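Local coordinates for protein putative ATPase Rv3679 (Mycobacterium tuberculosis H37Rv, PDB 6BS3) that forms with its partner BagB a heterodimeric ATPase complex that hydrolyses ATP and mediates resistance to nitric oxide and to elevated levels of glycerol, at residues K254-E259 against Q290-I295; P130-V135 against S180-G185; V12-R17 against A205-T210. All coordinates share one frame; numbering follows the deposited sequence.

Interaction 1: K254-E259 against Q290-I295; sequences KAAEGE and QHATRI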
ATOM      1  N   LYS A 254      14.071  30.603   1.311  1.00 81.00           N
ATOM      2  CA  LYS A 254      14.824  31.100   2.465  1.00 80.96           C
ATOM      3  C   LYS A 254      14.437  30.347   3.740  1.00 84.31           C
ATOM      4  O   LYS A 254      15.328  29.883   4.454  1.00 83.88           O
ATOM      5  CB  LYS A 254      14.622  32.615   2.647  1.00 83.96           C
ATOM      6  CG  LYS A 254      15.536  33.469   1.788  1.00101.07           C
ATOM      7  CD  LYS A 254      15.423  34.940   2.165  1.00112.99           C
ATOM      8  CE  LYS A 254      16.400  35.805   1.405  1.00125.10           C
ATOM      9  NZ  LYS A 254      16.423  37.201   1.921  1.00133.33           N
ATOM     10  N   ALA A 255      13.111  30.214   4.015  1.00 80.57           N
ATOM     11  CA  ALA A 255      12.557  29.520   5.189  1.00 80.15           C
ATOM     12  C   ALA A 255      12.944  28.033   5.273  1.00 85.07           C
ATOM     13  O   ALA A 255      13.070  27.507   6.381  1.00 84.47           O
ATOM     14  CB  ALA A 255      11.050  29.693   5.250  1.00 80.62           C
ATOM     15  N   ALA A 256      13.180  27.376   4.110  1.00 82.63           N
ATOM     16  CA  ALA A 256      13.632  25.982   4.021  1.00 83.02           C
ATOM     17  C   ALA A 256      15.074  25.842   4.540  1.00 89.62           C
ATOM     18  O   ALA A 256      15.493  24.734   4.882  1.00 89.41           O
ATOM     19  CB  ALA A 256      13.546  25.493   2.587  1.00 83.58           C
ATOM     20  N   GLU A 257      15.823  26.973   4.608  1.00 88.42           N
ATOM     21  CA  GLU A 257      17.207  27.049   5.107  1.00 89.51           C
ATOM     22  C   GLU A 257      17.300  27.528   6.567  1.00 95.72           C
ATOM     23  O   GLU A 257      18.368  27.423   7.174  1.00 95.72           O
ATOM     24  CB  GLU A 257      18.094  27.916   4.185  1.00 90.84           C
ATOM     25  CG  GLU A 257      18.530  27.222   2.901  1.00102.15           C
ATOM     26  CD  GLU A 257      19.364  25.966   3.080  1.00124.72           C
ATOM     27  OE1 GLU A 257      20.550  26.085   3.466  1.00119.27           O
ATOM     28  OE2 GLU A 257      18.830  24.860   2.833  1.00118.16           O
ATOM     29  N   GLY A 258      16.182  28.026   7.104  1.00 93.52           N
ATOM     30  CA  GLY A 258      16.061  28.526   8.471  1.00 93.88           C
ATOM     31  C   GLY A 258      16.003  30.038   8.584  1.00 99.44           C
ATOM     32  O   GLY A 258      16.148  30.579   9.683  1.00 98.92           O
ATOM     33  N   GLU A 259      15.784  30.729   7.450  1.00 97.57           N
ATOM     34  CA  GLU A 259      15.729  32.189   7.370  1.00 98.48           C
ATOM     35  C   GLU A 259      14.312  32.689   7.089  1.00104.05           C
ATOM     36  O   GLU A 259      13.802  32.508   5.983  1.00103.22           O
ATOM     37  CB  GLU A 259      16.724  32.707   6.311  1.00100.26           C
ATOM     38  CG  GLU A 259      18.185  32.403   6.631  1.00114.94           C
ATOM     39  CD  GLU A 259      19.200  32.836   5.589  1.00142.25           C
ATOM     40  OE1 GLU A 259      19.003  32.527   4.392  1.00139.99           O
ATOM     41  OE2 GLU A 259      20.206  33.472   5.979  1.00138.56           O
ATOM     42  N   GLN A 290       9.653  24.485   9.230  1.00 67.11           N
ATOM     43  CA  GLN A 290       9.272  23.082   9.082  1.00 65.91           C
ATOM     44  C   GLN A 290       8.276  22.872   7.954  1.00 67.40           C
ATOM     45  O   GLN A 290       8.393  21.886   7.234  1.00 66.95           O
ATOM     46  CB  GLN A 290       8.785  22.498  10.415  1.00 67.15           C
ATOM     47  CG  GLN A 290       9.956  22.211  11.366  1.00 73.69           C
ATOM     48  CD  GLN A 290       9.564  21.857  12.779  1.00 86.72           C
ATOM     49  OE1 GLN A 290       8.471  21.363  13.045  1.00 75.04           O
ATOM     50  NE2 GLN A 290      10.474  22.087  13.725  1.00 86.95           N
ATOM     51  N   HIS A 291       7.343  23.822   7.754  1.00 62.02           N
ATOM     52  CA  HIS A 291       6.376  23.775   6.657  1.00 60.81           C
ATOM     53  C   HIS A 291       7.127  23.931   5.324  1.00 64.28           C
ATOM     54  O   HIS A 291       6.946  23.113   4.423  1.00 63.40           O
ATOM     55  CB  HIS A 291       5.327  24.885   6.823  1.00 60.99           C
ATOM     56  CG  HIS A 291       4.460  25.070   5.620  1.00 63.88           C
ATOM     57  ND1 HIS A 291       3.301  24.339   5.448  1.00 65.43           N
ATOM     58  CD2 HIS A 291       4.643  25.864   4.542  1.00 65.50           C
ATOM     59  CE1 HIS A 291       2.809  24.724   4.286  1.00 64.92           C
ATOM     60  NE2 HIS A 291       3.581  25.640   3.706  1.00 65.33           N
ATOM     61  N   ALA A 292       7.978  24.973   5.224  1.00 61.15           N
ATOM     62  CA  ALA A 292       8.814  25.283   4.059  1.00 60.68           C
ATOM     63  C   ALA A 292       9.770  24.142   3.716  1.00 63.50           C
ATOM     64  O   ALA A 292       9.969  23.889   2.531  1.00 63.04           O
ATOM     65  CB  ALA A 292       9.588  26.563   4.292  1.00 61.19           C
ATOM     66  N   THR A 293      10.322  23.429   4.740  1.00 59.02           N
ATOM     67  CA  THR A 293      11.192  22.247   4.557  1.00 58.18           C
ATOM     68  C   THR A 293      10.366  21.094   3.925  1.00 60.54           C
ATOM     69  O   THR A 293      10.868  20.361   3.074  1.00 60.54           O
ATOM     70  CB  THR A 293      11.849  21.830   5.893  1.00 64.77           C
ATOM     71  OG1 THR A 293      12.533  22.944   6.473  1.00 63.75           O
ATOM     72  CG2 THR A 293      12.825  20.664   5.738  1.00 62.47           C
ATOM     73  N   ARG A 294       9.096  20.962   4.326  1.00 55.66           N
ATOM     74  CA  ARG A 294       8.203  19.946   3.791  1.00 55.08           C
ATOM     75  C   ARG A 294       7.829  20.247   2.328  1.00 56.90           C
ATOM     76  O   ARG A 294       7.882  19.338   1.507  1.00 55.36           O
ATOM     77  CB  ARG A 294       6.962  19.772   4.687  1.00 57.27           C
ATOM     78  CG  ARG A 294       6.092  18.591   4.282  1.00 69.11           C
ATOM     79  CD  ARG A 294       4.721  18.630   4.913  1.00 77.85           C
ATOM     80  NE  ARG A 294       3.839  17.641   4.290  1.00 82.76           N
ATOM     81  CZ  ARG A 294       2.620  17.342   4.720  1.00 95.49           C
ATOM     82  NH1 ARG A 294       2.121  17.944   5.792  1.00 81.61           N
ATOM     83  NH2 ARG A 294       1.889  16.435   4.083  1.00 83.88           N
ATOM     84  N   ILE A 295       7.499  21.518   2.002  1.00 54.15           N
ATOM     85  CA  ILE A 295       7.140  21.964   0.640  1.00 54.35           C
ATOM     86  C   ILE A 295       8.312  21.780  -0.338  1.00 58.96           C
ATOM     87  O   ILE A 295       8.118  21.238  -1.426  1.00 59.58           O
ATOM     88  CB  ILE A 295       6.585  23.433   0.621  1.00 57.57           C
ATOM     89  CG1 ILE A 295       5.412  23.651   1.617  1.00 58.27           C
ATOM     90  CG2 ILE A 295       6.195  23.893  -0.791  1.00 57.95           C
ATOM     91  CD1 ILE A 295       4.078  22.788   1.392  1.00 61.83           C
TER
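A255, A256 and A292 meet where a Schellman motif closing helix 249-255 packs on the side of the long helix 278-302. The contact is close because its side chains are small. A255 CB and A292 CB lie 3.6 Å apart. A292 CB also stands 3.7 Å from A256 N, so it touches both a side chain and the backbone of the turn. A256 CB rests on the backbone of the long helix, 3.9 Å from A292 O. The backbones come very near each other, with A256 CA and T293 CA only 4.5 Å apart.

Around this, L252 of helix 249-255 also touches A292, and V260 packs on A255. T293 OG1 faces the turn, but its hydrogen bond goes to I289 O in its own helix. A chi1 of -54° keeps the hydroxyl beside the backbone N, within bonding distance of I289 O one turn back.

The helix end is shaped by G258, whose phi of 105° turns the chain out of the helix. K254 O accepts two backbone bonds there. E257 N and E259 N reach K254 O from opposite faces of its carbonyl plane, at 3.0 Å and 3.1 Å.

Interaction 2: P130-V135 against S180-G185; sequences PGLRDV and SDLAKG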
ATOM      1  N   PRO A 130      -2.103 -17.488 -12.311  1.00 54.03           N
ATOM      2  CA  PRO A 130      -2.287 -16.023 -12.385  1.00 53.10           C
ATOM      3  C   PRO A 130      -2.590 -15.477 -13.773  1.00 54.38           C
ATOM      4  O   PRO A 130      -3.261 -14.454 -13.876  1.00 52.58           O
ATOM      5  CB  PRO A 130      -0.971 -15.466 -11.827  1.00 55.22           C
ATOM      6  CG  PRO A 130      -0.323 -16.617 -11.097  1.00 60.03           C
ATOM      7  CD  PRO A 130      -0.731 -17.821 -11.871  1.00 55.88           C
ATOM      8  N   GLY A 131      -2.123 -16.179 -14.809  1.00 50.44           N
ATOM      9  CA  GLY A 131      -2.383 -15.858 -16.211  1.00 50.03           C
ATOM     10  C   GLY A 131      -3.844 -16.053 -16.572  1.00 54.15           C
ATOM     11  O   GLY A 131      -4.426 -15.212 -17.259  1.00 54.60           O
ATOM     12  N   LEU A 132      -4.465 -17.154 -16.084  1.00 50.72           N
ATOM     13  CA  LEU A 132      -5.899 -17.423 -16.278  1.00 50.51           C
ATOM     14  C   LEU A 132      -6.726 -16.273 -15.632  1.00 52.68           C
ATOM     15  O   LEU A 132      -7.662 -15.764 -16.241  1.00 52.42           O
ATOM     16  CB  LEU A 132      -6.296 -18.787 -15.646  1.00 50.65           C
ATOM     17  CG  LEU A 132      -7.795 -19.145 -15.712  1.00 55.33           C
ATOM     18  CD1 LEU A 132      -8.278 -19.221 -17.153  1.00 55.23           C
ATOM     19  CD2 LEU A 132      -8.084 -20.444 -14.982  1.00 58.23           C
ATOM     20  N   ARG A 133      -6.330 -15.854 -14.423  1.00 47.84           N
ATOM     21  CA  ARG A 133      -6.932 -14.759 -13.686  1.00 47.44           C
ATOM     22  C   ARG A 133      -6.957 -13.484 -14.528  1.00 49.20           C
ATOM     23  O   ARG A 133      -8.033 -12.943 -14.751  1.00 48.12           O
ATOM     24  CB  ARG A 133      -6.154 -14.552 -12.377  1.00 49.10           C
ATOM     25  CG  ARG A 133      -6.954 -13.947 -11.241  1.00 57.59           C
ATOM     26  CD  ARG A 133      -6.289 -14.282  -9.920  1.00 63.60           C
ATOM     27  NE  ARG A 133      -4.939 -13.724  -9.845  1.00 69.02           N
ATOM     28  CZ  ARG A 133      -3.871 -14.385  -9.409  1.00 78.39           C
ATOM     29  NH1 ARG A 133      -3.983 -15.642  -8.992  1.00 59.13           N
ATOM     30  NH2 ARG A 133      -2.686 -13.798  -9.386  1.00 69.61           N
ATOM     31  N   ASP A 134      -5.793 -13.062 -15.069  1.00 45.72           N
ATOM     32  CA  ASP A 134      -5.668 -11.861 -15.907  1.00 45.10           C
ATOM     33  C   ASP A 134      -6.442 -11.957 -17.234  1.00 49.51           C
ATOM     34  O   ASP A 134      -6.947 -10.934 -17.698  1.00 50.41           O
ATOM     35  CB  ASP A 134      -4.182 -11.497 -16.135  1.00 46.43           C
ATOM     36  CG  ASP A 134      -3.403 -11.171 -14.853  1.00 53.88           C
ATOM     37  OD1 ASP A 134      -4.046 -10.876 -13.818  1.00 54.50           O
ATOM     38  OD2 ASP A 134      -2.153 -11.216 -14.887  1.00 56.11           O
ATOM     39  N   VAL A 135      -6.525 -13.167 -17.846  1.00 45.03           N
ATOM     40  CA  VAL A 135      -7.287 -13.433 -19.071  1.00 44.20           C
ATOM     41  C   VAL A 135      -8.783 -13.206 -18.780  1.00 48.20           C
ATOM     42  O   VAL A 135      -9.464 -12.552 -19.564  1.00 48.93           O
ATOM     43  CB  VAL A 135      -7.001 -14.861 -19.651  1.00 47.88           C
ATOM     44  CG1 VAL A 135      -8.116 -15.346 -20.591  1.00 47.59           C
ATOM     45  CG2 VAL A 135      -5.654 -14.906 -20.355  1.00 47.43           C
ATOM     46  N   SER A 180       0.006 -17.526 -22.574  1.00 75.39           N
ATOM     47  CA  SER A 180       1.101 -18.509 -22.709  1.00 75.88           C
ATOM     48  C   SER A 180       0.984 -19.751 -21.804  1.00 81.90           C
ATOM     49  O   SER A 180       1.541 -20.793 -22.133  1.00 81.99           O
ATOM     50  CB  SER A 180       2.458 -17.838 -22.500  1.00 78.64           C
ATOM     51  OG  SER A 180       2.776 -17.673 -21.126  1.00 84.44           O
ATOM     52  N   ASP A 181       0.283 -19.627 -20.674  1.00 80.38           N
ATOM     53  CA  ASP A 181       0.108 -20.704 -19.699  1.00 81.14           C
ATOM     54  C   ASP A 181      -1.293 -21.315 -19.763  1.00 83.23           C
ATOM     55  O   ASP A 181      -1.700 -22.048 -18.853  1.00 83.31           O
ATOM     56  CB  ASP A 181       0.452 -20.202 -18.281  1.00 84.26           C
ATOM     57  CG  ASP A 181       1.873 -19.681 -18.166  1.00100.68           C
ATOM     58  OD1 ASP A 181       2.795 -20.507 -17.965  1.00101.20           O
ATOM     59  OD2 ASP A 181       2.065 -18.447 -18.291  1.00110.61           O
ATOM     60  N   LEU A 182      -2.024 -21.019 -20.851  1.00 77.62           N
ATOM     61  CA  LEU A 182      -3.357 -21.560 -21.096  1.00 76.85           C
ATOM     62  C   LEU A 182      -3.299 -22.603 -22.217  1.00 82.54           C
ATOM     63  O   LEU A 182      -2.332 -22.630 -22.988  1.00 82.14           O
ATOM     64  CB  LEU A 182      -4.366 -20.453 -21.444  1.00 76.45           C
ATOM     65  CG  LEU A 182      -4.703 -19.394 -20.381  1.00 80.05           C
ATOM     66  CD1 LEU A 182      -5.924 -18.626 -20.802  1.00 79.87           C
ATOM     67  CD2 LEU A 182      -4.963 -20.016 -19.004  1.00 82.06           C
ATOM     68  N   ALA A 183      -4.329 -23.469 -22.293  1.00 80.27           N
ATOM     69  CA  ALA A 183      -4.432 -24.536 -23.288  1.00 80.46           C
ATOM     70  C   ALA A 183      -4.413 -23.979 -24.705  1.00 88.42           C
ATOM     71  O   ALA A 183      -5.044 -22.952 -24.979  1.00 87.41           O
ATOM     72  CB  ALA A 183      -5.687 -25.357 -23.054  1.00 80.74           C
ATOM     73  N   LYS A 184      -3.633 -24.639 -25.584  1.00 89.02           N
ATOM     74  CA  LYS A 184      -3.464 -24.281 -26.993  1.00 90.35           C
ATOM     75  C   LYS A 184      -4.744 -24.544 -27.792  1.00 97.07           C
ATOM     76  O   LYS A 184      -5.414 -25.560 -27.582  1.00 96.38           O
ATOM     77  CB  LYS A 184      -2.262 -25.019 -27.602  1.00 93.22           C
ATOM     78  CG  LYS A 184      -0.915 -24.394 -27.233  1.00112.70           C
ATOM     79  CD  LYS A 184       0.250 -25.140 -27.876  1.00125.26           C
ATOM     80  CE  LYS A 184       1.578 -24.483 -27.597  1.00136.92           C
ATOM     81  NZ  LYS A 184       2.696 -25.197 -28.272  1.00145.46           N
ATOM     82  N   GLY A 185      -5.070 -23.611 -28.680  1.00 95.95           N
ATOM     83  CA  GLY A 185      -6.264 -23.675 -29.515  1.00 96.88           C
ATOM     84  C   GLY A 185      -7.494 -23.148 -28.804  1.00103.62           C
ATOM     85  O   GLY A 185      -7.383 -22.365 -27.855  1.00103.64           O
TER
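The first two turns of helix 130-146 pack against the loop that joins helix 175-179 to helix 188-200, and L182 of that loop meets L132 and V135. The setting is the helical part of this ArsA-family ATPase, away from the nucleotide site. The contact is apolar and buried, and L182 supplies about half of its surface.

The two methyls of L182 divide the work. CD2 reaches L132, with L182 CD2 3.8 Å from L132 CB. L182 CD2 also lies 3.9 Å from L132 CD1, so it touches both the root and one branch of that leucine. The two leucine side chains cross at about a right angle. L132 has CG anti to its backbone nitrogen, chi1 177°, and this carries CD1 within range of the loop residue.

CD1 of L182 goes to V135, one turn further along the helix. Here the side chains meet tip to tip. Both valine methyls take part, V135 CG2 at 3.8 Å and V135 CG1 at 4.0 Å from L182 CD1.

Neighbouring helices complete the surroundings. F99 and Y102 of helix 95-107 pack on L132 and L182 respectively, while V188 touches both V135 and L182. The partner protein chain also approaches: an apolar side chain of it packs on L132, and D181 and A183 make backbone hydrogen bonds to it. Within the first helical turns, V135 N bonds to G131 O at 3.0 Å.

Interaction 3: V12-R17 against A205-T210; sequences VGWPSR and AIHLVT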
ATOM      1  N   VAL A  12      -1.685  21.432 -20.483  1.00 60.65           N
ATOM      2  CA  VAL A  12      -3.027  20.922 -20.106  1.00 59.88           C
ATOM      3  C   VAL A  12      -2.918  19.542 -19.423  1.00 61.38           C
ATOM      4  O   VAL A  12      -2.045  18.751 -19.782  1.00 60.92           O
ATOM      5  CB  VAL A  12      -4.073  20.880 -21.263  1.00 63.38           C
ATOM      6  CG1 VAL A  12      -4.599  22.270 -21.600  1.00 63.25           C
ATOM      7  CG2 VAL A  12      -3.537  20.160 -22.502  1.00 62.82           C
ATOM      8  N   GLY A  13      -3.800  19.282 -18.460  1.00 55.25           N
ATOM      9  CA  GLY A  13      -3.832  18.023 -17.729  1.00 53.22           C
ATOM     10  C   GLY A  13      -4.683  16.969 -18.408  1.00 52.79           C
ATOM     11  O   GLY A  13      -4.595  15.788 -18.079  1.00 52.29           O
ATOM     12  N   TRP A  14      -5.490  17.388 -19.384  1.00 46.46           N
ATOM     13  CA  TRP A  14      -6.378  16.506 -20.121  1.00 44.15           C
ATOM     14  C   TRP A  14      -6.452  16.919 -21.592  1.00 48.47           C
ATOM     15  O   TRP A  14      -7.391  17.602 -21.985  1.00 48.28           O
ATOM     16  CB  TRP A  14      -7.778  16.471 -19.467  1.00 40.94           C
ATOM     17  CG  TRP A  14      -8.656  15.302 -19.852  1.00 40.22           C
ATOM     18  CD1 TRP A  14      -9.684  15.310 -20.755  1.00 42.51           C
ATOM     19  CD2 TRP A  14      -8.661  13.999 -19.249  1.00 39.19           C
ATOM     20  NE1 TRP A  14     -10.339  14.100 -20.736  1.00 41.08           N
ATOM     21  CE2 TRP A  14      -9.735  13.276 -19.822  1.00 41.97           C
ATOM     22  CE3 TRP A  14      -7.879  13.377 -18.247  1.00 39.84           C
ATOM     23  CZ2 TRP A  14     -10.039  11.953 -19.447  1.00 40.55           C
ATOM     24  CZ3 TRP A  14      -8.178  12.065 -17.884  1.00 40.48           C
ATOM     25  CH2 TRP A  14      -9.267  11.382 -18.457  1.00 40.70           C
ATOM     26  N   PRO A  15      -5.514  16.456 -22.449  1.00 45.80           N
ATOM     27  CA  PRO A  15      -5.634  16.747 -23.888  1.00 45.72           C
ATOM     28  C   PRO A  15      -6.943  16.176 -24.454  1.00 50.48           C
ATOM     29  O   PRO A  15      -7.472  15.188 -23.923  1.00 48.75           O
ATOM     30  CB  PRO A  15      -4.406  16.041 -24.487  1.00 47.29           C
ATOM     31  CG  PRO A  15      -3.452  15.876 -23.358  1.00 50.55           C
ATOM     32  CD  PRO A  15      -4.339  15.603 -22.183  1.00 46.62           C
ATOM     33  N   SER A  16      -7.473  16.806 -25.510  1.00 49.21           N
ATOM     34  CA  SER A  16      -8.738  16.427 -26.179  1.00 49.65           C
ATOM     35  C   SER A  16      -8.879  14.948 -26.547  1.00 54.03           C
ATOM     36  O   SER A  16      -9.977  14.406 -26.439  1.00 54.80           O
ATOM     37  CB  SER A  16      -8.961  17.279 -27.421  1.00 52.03           C
ATOM     38  OG  SER A  16      -9.460  18.540 -27.021  1.00 65.50           O
ATOM     39  N   ARG A  17      -7.780  14.315 -26.998  1.00 50.17           N
ATOM     40  CA  ARG A  17      -7.697  12.899 -27.383  1.00 50.13           C
ATOM     41  C   ARG A  17      -8.234  11.958 -26.285  1.00 52.75           C
ATOM     42  O   ARG A  17      -8.888  10.964 -26.596  1.00 53.81           O
ATOM     43  CB  ARG A  17      -6.255  12.522 -27.799  1.00 50.18           C
ATOM     44  CG  ARG A  17      -5.212  12.571 -26.676  1.00 61.78           C
ATOM     45  CD  ARG A  17      -3.875  12.014 -27.129  1.00 68.66           C
ATOM     46  NE  ARG A  17      -2.750  12.648 -26.442  1.00 74.55           N
ATOM     47  CZ  ARG A  17      -2.223  12.214 -25.299  1.00 88.15           C
ATOM     48  NH1 ARG A  17      -2.725  11.148 -24.689  1.00 85.73           N
ATOM     49  NH2 ARG A  17      -1.193  12.851 -24.752  1.00 62.87           N
ATOM     50  N   ALA A 205      -6.459   4.401 -22.281  1.00 45.43           N
ATOM     51  CA  ALA A 205      -5.503   5.295 -21.608  1.00 44.39           C
ATOM     52  C   ALA A 205      -5.294   4.793 -20.194  1.00 44.35           C
ATOM     53  O   ALA A 205      -6.254   4.453 -19.511  1.00 42.64           O
ATOM     54  CB  ALA A 205      -6.003   6.741 -21.578  1.00 45.02           C
ATOM     55  N   ILE A 206      -4.033   4.757 -19.762  1.00 41.13           N
ATOM     56  CA  ILE A 206      -3.625   4.359 -18.410  1.00 39.94           C
ATOM     57  C   ILE A 206      -3.218   5.635 -17.654  1.00 42.64           C
ATOM     58  O   ILE A 206      -2.285   6.321 -18.069  1.00 41.81           O
ATOM     59  CB  ILE A 206      -2.488   3.300 -18.423  1.00 42.43           C
ATOM     60  CG1 ILE A 206      -2.928   2.019 -19.166  1.00 42.88           C
ATOM     61  CG2 ILE A 206      -2.000   2.971 -16.997  1.00 42.01           C
ATOM     62  CD1 ILE A 206      -1.914   1.380 -20.042  1.00 41.69           C
ATOM     63  N   HIS A 207      -3.946   5.944 -16.569  1.00 37.32           N
ATOM     64  CA  HIS A 207      -3.703   7.078 -15.683  1.00 37.34           C
ATOM     65  C   HIS A 207      -2.970   6.555 -14.450  1.00 41.27           C
ATOM     66  O   HIS A 207      -3.244   5.455 -13.973  1.00 38.74           O
ATOM     67  CB  HIS A 207      -5.018   7.803 -15.295  1.00 37.70           C
ATOM     68  CG  HIS A 207      -5.881   8.131 -16.470  1.00 41.03           C
ATOM     69  ND1 HIS A 207      -5.485   9.065 -17.420  1.00 42.84           N
ATOM     70  CD2 HIS A 207      -7.060   7.589 -16.851  1.00 42.87           C
ATOM     71  CE1 HIS A 207      -6.439   9.063 -18.336  1.00 42.80           C
ATOM     72  NE2 HIS A 207      -7.416   8.204 -18.026  1.00 43.03           N
ATOM     73  N   LEU A 208      -2.003   7.328 -13.975  1.00 39.40           N
ATOM     74  CA  LEU A 208      -1.154   6.926 -12.862  1.00 39.04           C
ATOM     75  C   LEU A 208      -1.270   7.903 -11.725  1.00 42.90           C
ATOM     76  O   LEU A 208      -0.840   9.050 -11.820  1.00 42.46           O
ATOM     77  CB  LEU A 208       0.311   6.763 -13.317  1.00 38.80           C
ATOM     78  CG  LEU A 208       0.537   5.772 -14.455  1.00 42.98           C
ATOM     79  CD1 LEU A 208       0.593   6.480 -15.810  1.00 42.82           C
ATOM     80  CD2 LEU A 208       1.754   4.925 -14.198  1.00 45.52           C
ATOM     81  N   VAL A 209      -1.892   7.442 -10.658  1.00 40.23           N
ATOM     82  CA  VAL A 209      -2.053   8.208  -9.433  1.00 40.08           C
ATOM     83  C   VAL A 209      -0.735   8.140  -8.656  1.00 42.91           C
ATOM     84  O   VAL A 209      -0.137   7.081  -8.532  1.00 40.52           O
ATOM     85  CB  VAL A 209      -3.254   7.692  -8.592  1.00 42.42           C
ATOM     86  CG1 VAL A 209      -3.373   8.447  -7.266  1.00 42.10           C
ATOM     87  CG2 VAL A 209      -4.547   7.806  -9.387  1.00 41.44           C
ATOM     88  N   THR A 210      -0.300   9.285  -8.142  1.00 42.31           N
ATOM     89  CA  THR A 210       0.895   9.402  -7.318  1.00 42.51           C
ATOM     90  C   THR A 210       0.675  10.395  -6.183  1.00 46.82           C
ATOM     91  O   THR A 210      -0.216  11.242  -6.258  1.00 45.78           O
ATOM     92  CB  THR A 210       2.147   9.736  -8.192  1.00 47.89           C
ATOM     93  OG1 THR A 210       3.317   9.520  -7.403  1.00 50.47           O
ATOM     94  CG2 THR A 210       2.146  11.177  -8.743  1.00 42.73           C
TER
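With chi1 of -162°, the indole of W14 swings opposite its backbone nitrogen and its six-membered ring reaches H207. The histidine rises from strand 204-210 with chi1 -50°, which sets its ring beside the backbone nitrogen and turns it to meet the tryptophan. The strand is a central one in the P-loop NTPase sheet, parallel to its neighbours 23-28 and 234-242. The segment with W14 is the N-terminal loop that precedes strand 23-28.

The rings lie near parallel, with planes at 25°, but they are slid apart and barely overlap. Their centroids are 5.2 Å apart. Contact is made obliquely, through a few atoms of each ring. W14 CZ3 comes 3.5 Å from H207 CE1, and W14 CH2 is 3.7 Å from H207 NE2. The side chains as wholes cross at about a right angle.

Both imidazole nitrogens are engaged by residues of the adjoining strands. H207 NE2 is hydrogen-bonded to H24 ND1 of strand 23-28, and those two rings also meet. H207 ND1 is hydrogen-bonded to S236 N of strand 234-242. These bonds should fix the rotation of the imidazole ring that W14 meets. The side chain of H207 lies about 9 Å from that of K34, an ATP-binding residue, so this packing is near the nucleotide site without being part of it. The other end of the indole is held near the C-terminus, where W14 NE1 is hydrogen-bonded to R340 O.

The three contacts are spread along an elongated chain and share no helix or strand. Interaction 3 is the central one. It ties the N-terminal loop to the nucleotide-binding sheet and is aromatic, with the imidazole nitrogens bonded to neighbouring strands and the indole NH to the C-terminal residue. Interactions 1 and 2 lie on opposite sides of the chain's centre, with centres 53 Å apart, in helical regions. Interaction 1 is partly buried and relies on alanines that bring two backbones close. Interaction 2 is buried and uses larger branched side chains to bridge a wider gap. The partner protein chain comes within reach of both helical contacts, but it does not touch the segments of interaction 3.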